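Adenylyltransferase and sulfurtransferase uba4 (Chaetomium thermophilum, PDB 6YUB) probably activates a ubiquitin-like sulfur-carrier protein by adenylation and passes sulfur to it, serving tRNA wobble-uridine thiolation and molybdenum cofactor synthesis. Local coordinates at residues B[8-13]-B[101-106]. Numbering follows the deposited sequence.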
loop_
_atom_site.group_PDB
_atom_site.type_symbol
_atom_site.label_atom_id
_atom_site.label_comp_id
_atom_site.label_asym_id
_atom_site.label_seq_id
_atom_site.Cartn_x
_atom_site.Cartn_y
_atom_site.Cartn_z
ATOM N N SER B 8 14.660 14.044 27.644
ATOM C CA SER B 8 14.059 14.200 28.971
ATOM C C SER B 8 13.465 12.860 29.421
ATOM O O SER B 8 13.288 11.974 28.627
ATOM C CB SER B 8 12.963 15.261 29.056
ATOM O OG SER B 8 11.842 14.838 28.367
ATOM N N LYS B 9 13.152 12.720 30.694
ATOM C CA LYS B 9 12.528 11.523 31.172
ATOM C C LYS B 9 11.237 11.205 30.433
ATOM O O LYS B 9 11.023 10.074 30.196
ATOM C CB LYS B 9 12.245 11.599 32.663
ATOM C CG LYS B 9 12.928 10.524 33.480
ATOM C CD LYS B 9 14.421 10.519 33.238
ATOM C CE LYS B 9 15.170 9.562 34.140
ATOM N NZ LYS B 9 15.283 10.084 35.520
ATOM N N GLU B 10 10.367 12.174 30.109
ATOM C CA GLU B 10 9.078 11.903 29.391
ATOM C C GLU B 10 9.371 11.377 27.971
ATOM O O GLU B 10 8.694 10.539 27.445
ATOM C CB GLU B 10 8.010 13.089 29.309
ATOM C CG GLU B 10 7.450 13.530 27.921
ATOM C CD GLU B 10 5.863 13.489 27.703
ATOM O OE1 GLU B 10 5.172 14.502 27.853
ATOM O OE2 GLU B 10 5.251 12.465 27.342
ATOM N N GLU B 11 10.345 11.986 27.326
ATOM C CA GLU B 11 10.724 11.570 25.924
ATOM C C GLU B 11 11.291 10.095 25.902
ATOM O O GLU B 11 11.002 9.328 25.044
ATOM C CB GLU B 11 11.682 12.549 25.183
ATOM C CG GLU B 11 11.226 14.012 25.290
ATOM C CD GLU B 11 12.290 15.030 24.817
ATOM O OE1 GLU B 11 13.404 15.030 25.344
ATOM O OE2 GLU B 11 12.068 15.865 23.918
ATOM N N ILE B 12 12.108 9.729 26.878
ATOM C CA ILE B 12 12.618 8.363 26.980
ATOM C C ILE B 12 11.467 7.363 27.005
ATOM O O ILE B 12 11.468 6.369 26.274
ATOM C CB ILE B 12 13.516 8.219 28.224
ATOM C CG1 ILE B 12 14.841 8.953 27.996
ATOM C CG2 ILE B 12 13.744 6.748 28.551
ATOM C CD1 ILE B 12 15.620 9.228 29.268
ATOM N N GLU B 13 10.458 7.621 27.838
ATOM C CA GLU B 13 9.310 6.723 27.910
ATOM C C GLU B 13 8.497 6.755 26.624
ATOM O O GLU B 13 8.086 5.708 26.114
ATOM C CB GLU B 13 8.430 7.094 29.109
ATOM C CG GLU B 13 7.064 6.412 29.141
ATOM C CD GLU B 13 6.277 6.749 30.403
ATOM O OE1 GLU B 13 6.889 7.298 31.343
ATOM O OE2 GLU B 13 5.056 6.462 30.459
ATOM N N ASN B 101 0.713 13.739 20.213
ATOM C CA ASN B 101 1.994 14.077 20.816
ATOM C C ASN B 101 2.100 15.590 20.966
ATOM O O ASN B 101 2.253 16.303 19.965
ATOM C CB ASN B 101 3.140 13.543 19.955
ATOM C CG ASN B 101 4.475 13.616 20.655
ATOM O OD1 ASN B 101 4.594 14.202 21.737
ATOM N ND2 ASN B 101 5.496 13.025 20.041
ATOM N N PRO B 102 2.006 16.120 22.188
ATOM C CA PRO B 102 2.100 17.574 22.383
ATOM C C PRO B 102 3.515 18.117 22.517
ATOM O O PRO B 102 3.668 19.321 22.741
ATOM C CB PRO B 102 1.320 17.782 23.695
ATOM C CG PRO B 102 1.591 16.525 24.475
ATOM C CD PRO B 102 1.681 15.410 23.445
ATOM N N LEU B 103 4.540 17.285 22.390
ATOM C CA LEU B 103 5.907 17.747 22.590
ATOM C C LEU B 103 6.465 18.482 21.371
ATOM O O LEU B 103 7.234 19.438 21.536
ATOM C CB LEU B 103 6.814 16.565 22.954
ATOM C CG LEU B 103 6.416 15.795 24.210
ATOM C CD1 LEU B 103 7.488 14.792 24.597
ATOM C CD2 LEU B 103 6.135 16.739 25.374
ATOM N N PRO B 104 6.121 18.088 20.146
ATOM C CA PRO B 104 6.645 18.812 18.980
ATOM C C PRO B 104 6.018 20.191 18.841
ATOM O O PRO B 104 4.927 20.468 19.342
ATOM C CB PRO B 104 6.265 17.916 17.790
ATOM C CG PRO B 104 5.894 16.599 18.376
ATOM C CD PRO B 104 5.353 16.895 19.745
ATOM N N VAL B 105 6.729 21.059 18.129
ATOM C CA VAL B 105 6.224 22.384 17.781
ATOM C C VAL B 105 5.551 22.299 16.418
ATOM O O VAL B 105 6.139 21.792 15.451
ATOM C CB VAL B 105 7.358 23.422 17.772
ATOM C CG1 VAL B 105 6.833 24.777 17.313
ATOM C CG2 VAL B 105 7.994 23.530 19.148
ATOM N N TYR B 106 4.317 22.792 16.338
ATOM C CA TYR B 106 3.541 22.775 15.101
ATOM C C TYR B 106 3.413 24.195 14.574
ATOM O O TYR B 106 3.022 25.097 15.312
ATOM C CB TYR B 106 2.163 22.150 15.333
ATOM C CG TYR B 106 2.241 20.733 15.859
ATOM C CD1 TYR B 106 2.555 19.675 15.015
ATOM C CD2 TYR B 106 2.012 20.452 17.200
ATOM C CE1 TYR B 106 2.635 18.380 15.487
ATOM C CE2 TYR B 106 2.088 19.155 17.682
ATOM C CZ TYR B 106 2.405 18.124 16.817
ATOM O OH TYR B 106 2.487 16.825 17.281
#
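Glu10 and Glu11, in the first turn of helix 9-19, receive the isobutyl end of Leu103 from the turn that leads into strand 105-109. Ser8 is the N-cap of helix 9-19: Ser8 N donates an almost straight bond (177°) to Glu11 OE1, 2.8 Å away, while its OG takes a weak bond from Glu11 N, the reciprocal pair of a capping box. Glu10 and Leu103 approach from opposite directions, and the two methyls lie along CG, CD and OE1 of Glu10. The Glu10 chain bends at chi2, laying its CG in aliphatic contact 3.6 Å from Leu103 CD1; Glu10 OE1 is in van der Waals contact with the methyl Leu103 CD2 at 3.5 Å. Glu10 OE2 forms a salt bridge with Arg14, and the Leu103 side chain also touches Arg14. Glu11 CG, beside the backbone N (chi1 -48°), lies 3.9 Å from Leu103 CD1, and the carboxylate runs back to the cap. Across the contact, Asn101 OD1 accepts from Leu103 N at 3.2 Å in an Asx turn. Tyr106 OH donates to Asn101 O at 2.7 Å, in the carbonyl plane. This small surface contact lays a capped N-terminal helix on the connection from helix 89-100 to strand 105-109, an edge strand, within this chain, of the Rossmann-like sheet of the ThiF-family adenylyltransferase domain.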